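Local coordinates for transmembrane oligosaccharyl transferase (Archaeoglobus fulgidus, PDB 3WAJ), which belongs to the STT3/AglB family of membrane proteins, with an N-terminal transmembrane part of the GT-C class followed by a large C-terminal globular part, at residues Y701-W705 and P767-V771; G498-W503 and Y553-I557; R694-E698 and S830-V834; D686-S691 and R805-Q811. All coordinates share one frame. Residues are numbered along the deposited sequence.

The four contacts lie in the C-terminal part of the chain. Contact 2 is nearest the zinc ion held by D47, D161 and H163; the W556 side chain is about 12 Å from the metal. Contact 1 lies about 15 Å from contact 2, centre to centre, and touches it: Q502 NE2 is 2.8 Å from Y701 O, a probable hydrogen bond. Contacts 3 and 4 are about 13 Å apart between centres. They are joined by a salt bridge from E698 OE1 to R805 NH2 (2.6 Å), and their segments alternate along the chain. E698 OE1 is also 2.8 Å from G769 N of contact 1. Contact 1 is nested within the loops closed by contacts 3 and 4.

Contact 1: Y701-W705 and P767-V771; sequences YPAEW and PSGYV
P702 is the N-cap of helix 703-708, and residues 767-771 lead into strand 771-776. The backbones pass closest at Y701 and G769 (CA to CA 4.5 Å) and at P702 and Y770 (CA to CA 5.3 Å). Y701 (-68/161) and P702 (-54/146) are extended. S768 (-161/179) is nearly fully extended, and Y770 (-55/-47) breaks the run with helical angles.

The CA-to-CB bond of Y701 points away, but its m rotamer (chi1 -70°, chi2 -77°) brings the ring back to the loop, with its edge at P767. Y701 CE1 lies 3.9 Å from P767 CG, and Y701 CD1 lies 3.4 Å from S768 O. W705, also m (chi1 -81°, chi2 94°), lays one indole face on P767; W705 CE3 is 3.8 Å from P767 CG. Y770 is t (chi1 -163°) and turns a ring edge to P702; Y770 CD1 is 4.2 Å from P702 CB. P702 CD sits 3.2 Å from S768 O.

One water lies 2.9 Å from Y701 OH and donates to P767 O at 3.0 Å. W705 NE1 bonds to T742. This proline-aromatic packing of a helix start on a loop relies on apolar fit, with one water joining the Y701 hydroxyl to the P767 carbonyl.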
loop_
_atom_site.group_PDB
_atom_site.type_symbol
_atom_site.label_atom_id
_atom_site.label_comp_id
_atom_site.label_asym_id
_atom_site.label_seq_id
_atom_site.Cartn_x
_atom_site.Cartn_y
_atom_site.Cartn_z
ATOM N N TYR A 701 14.354 19.259 -7.587
ATOM C CA TYR A 701 14.977 18.138 -8.295
ATOM C C TYR A 701 15.032 16.878 -7.438
ATOM O O TYR A 701 14.928 16.960 -6.207
ATOM C CB TYR A 701 16.415 18.512 -8.692
ATOM C CG TYR A 701 16.495 19.565 -9.775
ATOM C CD1 TYR A 701 16.260 19.231 -11.099
ATOM C CD2 TYR A 701 16.820 20.887 -9.472
ATOM C CE1 TYR A 701 16.327 20.178 -12.098
ATOM C CE2 TYR A 701 16.893 21.855 -10.475
ATOM C CZ TYR A 701 16.641 21.483 -11.782
ATOM O OH TYR A 701 16.707 22.403 -12.798
ATOM N N PRO A 702 15.205 15.701 -8.076
ATOM C CA PRO A 702 15.628 14.542 -7.271
ATOM C C PRO A 702 16.907 14.888 -6.498
ATOM O O PRO A 702 17.740 15.651 -6.999
ATOM C CB PRO A 702 15.918 13.453 -8.314
ATOM C CG PRO A 702 15.697 14.081 -9.686
ATOM C CD PRO A 702 14.864 15.324 -9.460
ATOM N N ALA A 703 17.045 14.332 -5.299
ATOM C CA ALA A 703 18.128 14.673 -4.382
ATOM C C ALA A 703 19.542 14.705 -5.002
ATOM O O ALA A 703 20.294 15.659 -4.797
ATOM C CB ALA A 703 18.100 13.732 -3.173
ATOM N N GLU A 704 19.896 13.656 -5.739
ATOM C CA GLU A 704 21.256 13.497 -6.240
ATOM C C GLU A 704 21.633 14.611 -7.197
ATOM O O GLU A 704 22.785 15.045 -7.220
ATOM C CB GLU A 704 21.465 12.115 -6.878
ATOM C CG GLU A 704 20.713 11.915 -8.198
ATOM C CD GLU A 704 19.246 11.440 -8.044
ATOM O OE1 GLU A 704 18.764 11.225 -6.884
ATOM O OE2 GLU A 704 18.598 11.276 -9.118
ATOM N N TRP A 705 20.659 15.102 -7.961
ATOM C CA TRP A 705 20.913 16.187 -8.904
ATOM C C TRP A 705 20.887 17.561 -8.234
ATOM O O TRP A 705 21.585 18.495 -8.650
ATOM C CB TRP A 705 19.991 16.082 -10.129
ATOM C CG TRP A 705 20.545 15.080 -11.110
ATOM C CD1 TRP A 705 20.229 13.749 -11.202
ATOM C CD2 TRP A 705 21.562 15.317 -12.092
ATOM N NE1 TRP A 705 20.975 13.149 -12.192
ATOM C CE2 TRP A 705 21.802 14.086 -12.753
ATOM C CE3 TRP A 705 22.295 16.446 -12.475
ATOM C CZ2 TRP A 705 22.752 13.957 -13.787
ATOM C CZ3 TRP A 705 23.231 16.323 -13.501
ATOM C CH2 TRP A 705 23.448 15.085 -14.148
ATOM N N PRO A 767 18.163 17.454 -15.906
ATOM C CA PRO A 767 17.176 16.867 -15.002
ATOM C C PRO A 767 16.005 17.840 -14.837
ATOM O O PRO A 767 15.998 18.878 -15.488
ATOM C CB PRO A 767 17.954 16.710 -13.688
ATOM C CG PRO A 767 18.942 17.840 -13.695
ATOM C CD PRO A 767 19.326 18.013 -15.182
ATOM N N SER A 768 15.035 17.509 -13.992
ATOM C CA SER A 768 13.811 18.301 -13.869
ATOM C C SER A 768 13.166 17.945 -12.535
ATOM O O SER A 768 13.678 17.087 -11.791
ATOM C CB SER A 768 12.859 17.974 -15.010
ATOM O OG SER A 768 12.303 16.670 -14.827
ATOM N N GLY A 769 12.043 18.585 -12.228
ATOM C CA GLY A 769 11.394 18.359 -10.948
ATOM C C GLY A 769 10.932 16.919 -10.771
ATOM O O GLY A 769 10.392 16.289 -11.711
ATOM N N TYR A 770 11.128 16.408 -9.557
ATOM C CA TYR A 770 10.657 15.074 -9.168
ATOM C C TYR A 770 9.151 14.936 -9.419
ATOM O O TYR A 770 8.690 13.933 -9.974
ATOM C CB TYR A 770 10.949 14.850 -7.684
ATOM C CG TYR A 770 10.890 13.411 -7.214
ATOM C CD1 TYR A 770 12.040 12.754 -6.807
ATOM C CD2 TYR A 770 9.679 12.718 -7.132
ATOM C CE1 TYR A 770 11.996 11.445 -6.347
ATOM C CE2 TYR A 770 9.632 11.404 -6.678
ATOM C CZ TYR A 770 10.797 10.778 -6.295
ATOM O OH TYR A 770 10.778 9.484 -5.852
ATOM N N VAL A 771 8.394 15.945 -8.997
ATOM C CA VAL A 771 6.944 15.943 -9.174
ATOM C C VAL A 771 6.535 17.094 -10.077
ATOM O O VAL A 771 7.001 18.214 -9.897
ATOM C CB VAL A 771 6.210 16.078 -7.829
ATOM C CG1 VAL A 771 4.697 15.976 -8.042
ATOM C CG2 VAL A 771 6.670 15.007 -6.865
HETATM O O HOH W 1 17.651 21.430 -15.332
#

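Contact 2: G498-W503 and Y553-I557; sequences GPNKQW and YGHWI
An aromatic cluster of W503, Y553 and W556 joins the starts of two helices, 501-513 and 554-561, in the AglB core region. The nearest CA atoms are those of P499 and W556, 7.6 Å apart. G498 (113/177) and P499 (-59/147) are extended. N500 is the N-cap: its p side chain (chi1 63°) accepts through OD1 from W503 N at 2.9 Å. Y553 (-92/-3) precedes helix 554-561, and I557 N bonds to Y553 O at 3.1 Å.

W503 has chi1 -100°, between wells, and chi2 109°. Its six-membered ring makes an offset stack on Y553 (m, chi1 -54°), with centroids 4.3 Å apart and planes at 28°. W556 (m, chi1 -61°, chi2 -13°) turns an edge to the face of W503; W556 CZ3 is 3.9 Å from W503 CG.

The W556 side chain is about 12 Å from the zinc; its neighbour H555 touches the metal ligand D47. W556 NE1 bonds to G45 O, W503 NE1 to D611 and Y553 OH to K618. P499 covers a face of W556 by CH-pi contact, with P499 CB 3.6 Å from the six-membered ring centroid.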
loop_
_atom_site.group_PDB
_atom_site.type_symbol
_atom_site.label_atom_id
_atom_site.label_comp_id
_atom_site.label_asym_id
_atom_site.label_seq_id
_atom_site.Cartn_x
_atom_site.Cartn_y
_atom_site.Cartn_z
ATOM N N GLY A 498 6.778 7.095 3.654
ATOM C CA GLY A 498 5.824 8.173 3.462
ATOM C C GLY A 498 6.270 9.038 2.297
ATOM O O GLY A 498 7.348 8.815 1.743
ATOM N N PRO A 499 5.460 10.046 1.936
ATOM C CA PRO A 499 5.799 10.951 0.828
ATOM C C PRO A 499 7.129 11.686 1.073
ATOM O O PRO A 499 7.480 11.970 2.222
ATOM C CB PRO A 499 4.644 11.966 0.848
ATOM C CG PRO A 499 4.214 11.993 2.297
ATOM C CD PRO A 499 4.309 10.535 2.716
ATOM N N ASN A 500 7.880 11.966 0.011
ATOM C CA ASN A 500 9.051 12.817 0.159
ATOM C C ASN A 500 8.598 14.288 0.139
ATOM O O ASN A 500 7.421 14.583 -0.120
ATOM C CB ASN A 500 10.131 12.500 -0.896
ATOM C CG ASN A 500 9.681 12.770 -2.358
ATOM O OD1 ASN A 500 8.715 13.492 -2.623
ATOM N ND2 ASN A 500 10.429 12.206 -3.312
ATOM N N LYS A 501 9.515 15.206 0.416
ATOM C CA LYS A 501 9.163 16.611 0.544
ATOM C C LYS A 501 8.639 17.221 -0.758
ATOM O O LYS A 501 7.733 18.075 -0.737
ATOM C CB LYS A 501 10.348 17.401 1.106
ATOM C CG LYS A 501 10.097 18.898 1.203
ATOM C CD LYS A 501 10.884 19.518 2.375
ATOM C CE LYS A 501 10.770 21.036 2.366
ATOM N NZ LYS A 501 11.377 21.581 1.132
ATOM N N GLN A 502 9.187 16.770 -1.885
ATOM C CA GLN A 502 8.725 17.242 -3.188
ATOM C C GLN A 502 7.240 16.960 -3.388
ATOM O O GLN A 502 6.470 17.859 -3.747
ATOM C CB GLN A 502 9.545 16.620 -4.320
ATOM C CG GLN A 502 10.994 17.070 -4.352
ATOM C CD GLN A 502 11.919 16.035 -3.771
ATOM O OE1 GLN A 502 11.545 15.306 -2.849
ATOM N NE2 GLN A 502 13.129 15.934 -4.329
ATOM N N TRP A 503 6.851 15.708 -3.148
ATOM C CA TRP A 503 5.448 15.287 -3.227
ATOM C C TRP A 503 4.556 15.992 -2.217
ATOM O O TRP A 503 3.484 16.490 -2.555
ATOM C CB TRP A 503 5.338 13.794 -2.971
ATOM C CG TRP A 503 5.193 12.941 -4.190
ATOM C CD1 TRP A 503 6.133 12.088 -4.720
ATOM C CD2 TRP A 503 4.024 12.815 -5.016
ATOM N NE1 TRP A 503 5.617 11.445 -5.824
ATOM C CE2 TRP A 503 4.323 11.866 -6.024
ATOM C CE3 TRP A 503 2.748 13.406 -4.993
ATOM C CZ2 TRP A 503 3.406 11.509 -7.009
ATOM C CZ3 TRP A 503 1.828 13.048 -5.956
ATOM C CH2 TRP A 503 2.159 12.107 -6.963
ATOM N N TYR A 553 -0.422 6.878 -5.522
ATOM C CA TYR A 553 -0.412 8.228 -4.964
ATOM C C TYR A 553 -1.787 8.723 -4.490
ATOM O O TYR A 553 -1.893 9.819 -3.929
ATOM C CB TYR A 553 0.227 9.196 -6.003
ATOM C CG TYR A 553 1.589 8.691 -6.435
ATOM C CD1 TYR A 553 2.597 8.503 -5.487
ATOM C CD2 TYR A 553 1.874 8.375 -7.761
ATOM C CE1 TYR A 553 3.860 8.030 -5.841
ATOM C CE2 TYR A 553 3.162 7.891 -8.134
ATOM C CZ TYR A 553 4.142 7.714 -7.156
ATOM O OH TYR A 553 5.416 7.222 -7.469
ATOM N N GLY A 554 -2.828 7.908 -4.702
ATOM C CA GLY A 554 -4.207 8.305 -4.434
ATOM C C GLY A 554 -4.476 8.798 -3.022
ATOM O O GLY A 554 -5.131 9.837 -2.812
ATOM N N HIS A 555 -3.964 8.062 -2.040
ATOM C CA HIS A 555 -4.160 8.442 -0.644
ATOM C C HIS A 555 -3.527 9.796 -0.292
ATOM O O HIS A 555 -4.152 10.609 0.411
ATOM C CB HIS A 555 -3.745 7.307 0.309
ATOM C CG HIS A 555 -4.641 6.105 0.225
ATOM N ND1 HIS A 555 -5.889 6.146 -0.358
ATOM C CD2 HIS A 555 -4.461 4.829 0.646
ATOM C CE1 HIS A 555 -6.447 4.943 -0.290
ATOM N NE2 HIS A 555 -5.599 4.133 0.319
ATOM N N TRP A 556 -2.313 10.051 -0.791
ATOM C CA TRP A 556 -1.661 11.353 -0.584
ATOM C C TRP A 556 -2.449 12.499 -1.216
ATOM O O TRP A 556 -2.616 13.557 -0.603
ATOM C CB TRP A 556 -0.246 11.354 -1.162
ATOM C CG TRP A 556 0.672 10.348 -0.549
ATOM C CD1 TRP A 556 0.469 9.622 0.598
ATOM C CD2 TRP A 556 1.960 9.959 -1.048
ATOM N NE1 TRP A 556 1.563 8.811 0.844
ATOM C CE2 TRP A 556 2.485 8.997 -0.155
ATOM C CE3 TRP A 556 2.719 10.334 -2.160
ATOM C CZ2 TRP A 556 3.732 8.391 -0.361
ATOM C CZ3 TRP A 556 3.954 9.740 -2.359
ATOM C CH2 TRP A 556 4.443 8.767 -1.475
ATOM N N ILE A 557 -2.915 12.291 -2.446
ATOM C CA ILE A 557 -3.636 13.325 -3.172
ATOM C C ILE A 557 -4.871 13.707 -2.382
ATOM O O ILE A 557 -5.147 14.881 -2.169
ATOM C CB ILE A 557 -4.028 12.868 -4.596
ATOM C CG1 ILE A 557 -2.783 12.785 -5.486
ATOM C CG2 ILE A 557 -5.018 13.840 -5.223
ATOM C CD1 ILE A 557 -3.064 12.287 -6.898
#

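Contact 3: R694-E698 and S830-V834; sequences RMIYE and SDYPV
A classic beta bulge at I696 and Y697 marks strand 693-698, the edge of a mixed sheet; both residues face I773 of the neighbouring strand. Loop 830-834, from the long peripheral domain family region, approaches this strand from the side and meets it at V834, just before strand 835-844. The backbones are nearest at I696 and V834, CA to CA 4.8 Å. I696 has the bulge angles -122/-18; Y832 (-82/139) and V834 (-93/116) are extended.

Apolar contacts dominate. I696 is p (chi1 60°), which places CG2 over the Y832 ring, 3.6 Å from its centroid, a CH-pi contact. Y832 is m (chi1 -70°). V834, t at 169°, meets M695: V834 CG2 lies 3.6 Å from M695 CE. W509 of helix 501-513 also packs on I696, Y832 and P833.

R694 supplies the charged contact at the start of the segment. The Y832 ring edge meets a face of its guanidinium; R694 NH2 is 3.6 Å from Y832 CE2. R694 forms salt bridges to E775 and E855, and Y832 OH bonds to Y607.

Polar links between backbones are few. P833 CG packs on I696 O at 3.4 Å. V834 N gives I696 O a weak hydrogen bond at 3.4 Å. One water donates to M695 O at 2.8 Å and to V834 O at 2.4 Å.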
loop_
_atom_site.group_PDB
_atom_site.type_symbol
_atom_site.label_atom_id
_atom_site.label_comp_id
_atom_site.label_asym_id
_atom_site.label_seq_id
_atom_site.Cartn_x
_atom_site.Cartn_y
_atom_site.Cartn_z
ATOM N N ARG A 694 -0.959 21.926 -19.889
ATOM C CA ARG A 694 0.113 22.905 -19.636
ATOM C C ARG A 694 0.694 22.578 -18.274
ATOM O O ARG A 694 -0.028 22.089 -17.395
ATOM C CB ARG A 694 -0.427 24.352 -19.660
ATOM C CG ARG A 694 -1.655 24.600 -18.764
ATOM C CD ARG A 694 -2.021 26.063 -18.734
ATOM N NE ARG A 694 -3.171 26.374 -17.882
ATOM C CZ ARG A 694 -3.732 27.580 -17.789
ATOM N NH1 ARG A 694 -3.257 28.589 -18.500
ATOM N NH2 ARG A 694 -4.768 27.774 -16.995
ATOM N N MET A 695 1.985 22.813 -18.086
ATOM C CA MET A 695 2.561 22.630 -16.764
ATOM C C MET A 695 2.160 23.834 -15.915
ATOM O O MET A 695 2.108 24.960 -16.416
ATOM C CB MET A 695 4.077 22.500 -16.866
ATOM C CG MET A 695 4.817 22.400 -15.536
ATOM S SD MET A 695 6.471 21.764 -15.815
ATOM C CE MET A 695 7.251 22.561 -14.479
ATOM N N ILE A 696 1.851 23.608 -14.642
ATOM C CA ILE A 696 1.500 24.729 -13.772
ATOM C C ILE A 696 2.410 24.845 -12.560
ATOM O O ILE A 696 2.466 25.903 -11.919
ATOM C CB ILE A 696 0.037 24.680 -13.318
ATOM C CG1 ILE A 696 -0.244 23.396 -12.544
ATOM C CG2 ILE A 696 -0.889 24.806 -14.508
ATOM C CD1 ILE A 696 -1.692 23.280 -12.078
ATOM N N TYR A 697 3.116 23.753 -12.261
ATOM C CA TYR A 697 3.995 23.655 -11.090
ATOM C C TYR A 697 4.927 22.446 -11.206
ATOM O O TYR A 697 4.514 21.387 -11.689
ATOM C CB TYR A 697 3.135 23.524 -9.820
ATOM C CG TYR A 697 3.889 23.285 -8.517
ATOM C CD1 TYR A 697 4.328 22.008 -8.154
ATOM C CD2 TYR A 697 4.107 24.327 -7.616
ATOM C CE1 TYR A 697 4.995 21.788 -6.940
ATOM C CE2 TYR A 697 4.769 24.113 -6.411
ATOM C CZ TYR A 697 5.209 22.844 -6.080
ATOM O OH TYR A 697 5.864 22.634 -4.893
ATOM N N GLU A 698 6.171 22.588 -10.756
ATOM C CA GLU A 698 7.027 21.419 -10.494
ATOM C C GLU A 698 7.755 21.589 -9.165
ATOM O O GLU A 698 7.974 22.706 -8.698
ATOM C CB GLU A 698 8.045 21.168 -11.619
ATOM C CG GLU A 698 9.192 22.191 -11.686
ATOM C CD GLU A 698 10.281 21.803 -12.709
ATOM O OE1 GLU A 698 10.355 20.616 -13.111
ATOM O OE2 GLU A 698 11.079 22.682 -13.116
ATOM N N SER A 830 -2.085 33.807 -16.695
ATOM C CA SER A 830 -2.527 32.833 -15.695
ATOM C C SER A 830 -1.783 33.037 -14.374
ATOM O O SER A 830 -0.641 33.501 -14.348
ATOM C CB SER A 830 -2.370 31.395 -16.202
ATOM O OG SER A 830 -1.014 31.074 -16.420
ATOM N N ASP A 831 -2.436 32.708 -13.267
ATOM C CA ASP A 831 -1.833 32.944 -11.959
ATOM C C ASP A 831 -0.875 31.826 -11.528
ATOM O O ASP A 831 -0.421 31.774 -10.386
ATOM C CB ASP A 831 -2.916 33.222 -10.911
ATOM C CG ASP A 831 -3.507 34.625 -11.045
ATOM O OD1 ASP A 831 -3.319 35.256 -12.110
ATOM O OD2 ASP A 831 -4.154 35.100 -10.088
ATOM N N TYR A 832 -0.542 30.957 -12.476
ATOM C CA TYR A 832 0.339 29.833 -12.217
ATOM C C TYR A 832 1.820 30.230 -12.268
ATOM O O TYR A 832 2.226 31.040 -13.114
ATOM C CB TYR A 832 0.010 28.705 -13.191
ATOM C CG TYR A 832 -1.329 28.043 -12.899
ATOM C CD1 TYR A 832 -1.647 27.613 -11.617
ATOM C CD2 TYR A 832 -2.275 27.857 -13.905
ATOM C CE1 TYR A 832 -2.862 26.996 -11.341
ATOM C CE2 TYR A 832 -3.500 27.251 -13.643
ATOM C CZ TYR A 832 -3.792 26.820 -12.361
ATOM O OH TYR A 832 -5.012 26.207 -12.081
ATOM N N PRO A 833 2.618 29.681 -11.330
ATOM C CA PRO A 833 4.064 29.920 -11.195
ATOM C C PRO A 833 4.893 29.370 -12.359
ATOM O O PRO A 833 6.032 29.784 -12.535
ATOM C CB PRO A 833 4.431 29.195 -9.886
ATOM C CG PRO A 833 3.324 28.218 -9.639
ATOM C CD PRO A 833 2.089 28.822 -10.255
ATOM N N VAL A 834 4.345 28.432 -13.125
ATOM C CA VAL A 834 4.976 28.050 -14.383
ATOM C C VAL A 834 4.348 28.908 -15.466
ATOM O O VAL A 834 3.141 28.820 -15.702
ATOM C CB VAL A 834 4.760 26.561 -14.719
ATOM C CG1 VAL A 834 5.202 26.271 -16.140
ATOM C CG2 VAL A 834 5.505 25.671 -13.726
HETATM O O HOH W 2 1.261 27.649 -16.642
#

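Contact 4: D686-S691 and R805-Q811; sequences DGSGLS and RTFEYWQ
A type II beta turn, G687 to L690, packs beside strand 806-814, the edge strand of a four-stranded antiparallel sheet in the long peripheral domain family region. The turn follows helix 678-684. CA pairs lie closest at G689 and Q811 (4.6 Å) and at S688 and Y809 (4.7 Å); D686 CA and F807 CA are 7.5 Å apart.

D686 has positive backbone angles (59/27) and an m side chain (chi1 -69°). It forms a two-pronged salt bridge with R805: R805 NH1 gives to D686 OD2 at 2.8 Å and R805 NH2 to D686 OD1 at 3.2 Å. K772 and E698 extend this charge network. D686 CB makes a CH-pi contact over the face of F807 (p, chi1 60°), 3.4 Å from the ring centroid. At G687 (87/9), as at G689 (101/-29), a CB would press against the preceding carbonyl.

S688 (-66/137) is t, and its OG accepts from W810 N at 2.9 Å. A water lies 3.0 Å from S688 OG and donates to E808 O at 2.7 Å. G689 CA makes a CA-H...O contact of 3.0 Å to W810 O, and G689 N is 2.8 Å from that oxygen. L690 N closes the turn weakly on G687 O at 3.4 Å. The L690 side chain packs on helix 678-684. Y809 is t (chi1 174°); its ring reaches along the turn, and Y809 OH donates to L690 O at 2.7 Å. S691 N bonds to E593 OE1.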
loop_
_atom_site.group_PDB
_atom_site.type_symbol
_atom_site.label_atom_id
_atom_site.label_comp_id
_atom_site.label_asym_id
_atom_site.label_seq_id
_atom_site.Cartn_x
_atom_site.Cartn_y
_atom_site.Cartn_z
ATOM N N ASP A 686 8.086 17.674 -20.851
ATOM C CA ASP A 686 7.492 18.790 -20.111
ATOM C C ASP A 686 6.198 19.272 -20.746
ATOM O O ASP A 686 5.815 20.434 -20.627
ATOM C CB ASP A 686 8.518 19.942 -19.945
ATOM C CG ASP A 686 9.672 19.565 -19.002
ATOM O OD1 ASP A 686 9.388 18.968 -17.933
ATOM O OD2 ASP A 686 10.856 19.809 -19.358
ATOM N N GLY A 687 5.534 18.355 -21.432
ATOM C CA GLY A 687 4.246 18.627 -22.031
ATOM C C GLY A 687 4.348 19.221 -23.415
ATOM O O GLY A 687 3.343 19.647 -23.981
ATOM N N SER A 688 5.551 19.249 -23.974
ATOM C CA SER A 688 5.738 19.825 -25.308
ATOM C C SER A 688 5.019 18.988 -26.369
ATOM O O SER A 688 5.077 17.753 -26.341
ATOM C CB SER A 688 7.234 19.928 -25.636
ATOM O OG SER A 688 7.447 20.709 -26.794
ATOM N N GLY A 689 4.335 19.647 -27.302
ATOM C CA GLY A 689 3.639 18.926 -28.362
ATOM C C GLY A 689 2.147 18.808 -28.127
ATOM O O GLY A 689 1.374 18.742 -29.084
ATOM N N LEU A 690 1.751 18.798 -26.850
ATOM C CA LEU A 690 0.352 18.615 -26.435
ATOM C C LEU A 690 -0.498 19.888 -26.548
ATOM O O LEU A 690 -0.006 21.002 -26.317
ATOM C CB LEU A 690 0.303 18.104 -24.993
ATOM C CG LEU A 690 1.007 16.783 -24.735
ATOM C CD1 LEU A 690 1.128 16.553 -23.223
ATOM C CD2 LEU A 690 0.213 15.660 -25.389
ATOM N N SER A 691 -1.779 19.711 -26.874
ATOM C CA SER A 691 -2.688 20.831 -27.120
ATOM C C SER A 691 -3.498 21.240 -25.903
ATOM O O SER A 691 -3.850 22.412 -25.753
ATOM C CB SER A 691 -3.649 20.484 -28.252
ATOM O OG SER A 691 -2.982 20.492 -29.485
ATOM N N ARG A 805 13.711 26.921 -14.183
ATOM C CA ARG A 805 14.202 26.055 -15.251
ATOM C C ARG A 805 13.403 26.375 -16.499
ATOM O O ARG A 805 12.205 26.674 -16.412
ATOM C CB ARG A 805 14.005 24.587 -14.877
ATOM C CG ARG A 805 14.250 23.601 -16.011
ATOM C CD ARG A 805 14.125 22.161 -15.509
ATOM N NE ARG A 805 12.748 21.791 -15.190
ATOM C CZ ARG A 805 11.897 21.250 -16.062
ATOM N NH1 ARG A 805 12.286 21.008 -17.304
ATOM N NH2 ARG A 805 10.655 20.951 -15.695
ATOM N N THR A 806 14.054 26.332 -17.658
ATOM C CA THR A 806 13.353 26.578 -18.915
ATOM C C THR A 806 13.318 25.352 -19.827
ATOM O O THR A 806 14.149 24.448 -19.719
ATOM C CB THR A 806 13.939 27.779 -19.674
ATOM O OG1 THR A 806 15.299 27.500 -20.034
ATOM C CG2 THR A 806 13.871 29.028 -18.812
ATOM N N PHE A 807 12.340 25.336 -20.725
ATOM C CA PHE A 807 12.264 24.326 -21.772
ATOM C C PHE A 807 11.439 24.942 -22.872
ATOM O O PHE A 807 10.747 25.938 -22.638
ATOM C CB PHE A 807 11.618 23.014 -21.273
ATOM C CG PHE A 807 10.208 23.174 -20.752
ATOM C CD1 PHE A 807 9.971 23.276 -19.379
ATOM C CD2 PHE A 807 9.120 23.225 -21.623
ATOM C CE1 PHE A 807 8.668 23.429 -18.878
ATOM C CE2 PHE A 807 7.813 23.377 -21.128
ATOM C CZ PHE A 807 7.595 23.475 -19.746
ATOM N N GLU A 808 11.505 24.369 -24.068
ATOM C CA GLU A 808 10.737 24.898 -25.187
ATOM C C GLU A 808 9.434 24.137 -25.374
ATOM O O GLU A 808 9.428 22.898 -25.416
ATOM C CB GLU A 808 11.568 24.850 -26.475
ATOM C CG GLU A 808 12.700 25.863 -26.515
ATOM C CD GLU A 808 12.201 27.293 -26.392
ATOM O OE1 GLU A 808 11.313 27.702 -27.179
ATOM O OE2 GLU A 808 12.692 28.003 -25.489
ATOM N N TYR A 809 8.326 24.873 -25.457
ATOM C CA TYR A 809 7.074 24.295 -25.928
ATOM C C TYR A 809 7.089 24.343 -27.451
ATOM O O TYR A 809 7.354 25.390 -28.048
ATOM C CB TYR A 809 5.856 25.067 -25.401
ATOM C CG TYR A 809 4.544 24.570 -25.994
ATOM C CD1 TYR A 809 3.857 23.516 -25.410
ATOM C CD2 TYR A 809 4.003 25.140 -27.149
ATOM C CE1 TYR A 809 2.661 23.040 -25.950
ATOM C CE2 TYR A 809 2.804 24.667 -27.695
ATOM C CZ TYR A 809 2.142 23.618 -27.085
ATOM O OH TYR A 809 0.962 23.133 -27.600
ATOM N N TRP A 810 6.808 23.210 -28.082
ATOM C CA TRP A 810 6.704 23.147 -29.538
ATOM C C TRP A 810 5.431 22.423 -29.935
ATOM O O TRP A 810 5.034 21.465 -29.281
ATOM C CB TRP A 810 7.884 22.374 -30.126
ATOM C CG TRP A 810 9.149 23.156 -30.286
ATOM C CD1 TRP A 810 10.225 23.170 -29.440
ATOM C CD2 TRP A 810 9.487 24.018 -31.380
ATOM N NE1 TRP A 810 11.206 23.992 -29.937
ATOM C CE2 TRP A 810 10.779 24.527 -31.126
ATOM C CE3 TRP A 810 8.821 24.409 -32.547
ATOM C CZ2 TRP A 810 11.417 25.414 -32.001
ATOM C CZ3 TRP A 810 9.457 25.291 -33.414
ATOM C CH2 TRP A 810 10.740 25.781 -33.136
ATOM N N GLN A 811 4.800 22.875 -31.009
ATOM C CA GLN A 811 3.765 22.080 -31.653
ATOM C C GLN A 811 3.847 22.349 -33.145
ATOM O O GLN A 811 4.071 23.491 -33.554
ATOM C CB GLN A 811 2.367 22.412 -31.117
ATOM C CG GLN A 811 1.284 21.467 -31.630
ATOM C CD GLN A 811 -0.109 21.866 -31.178
ATOM O OE1 GLN A 811 -0.272 22.680 -30.267
ATOM N NE2 GLN A 811 -1.123 21.298 -31.820
HETATM O O HOH W 3 10.412 20.816 -26.860
#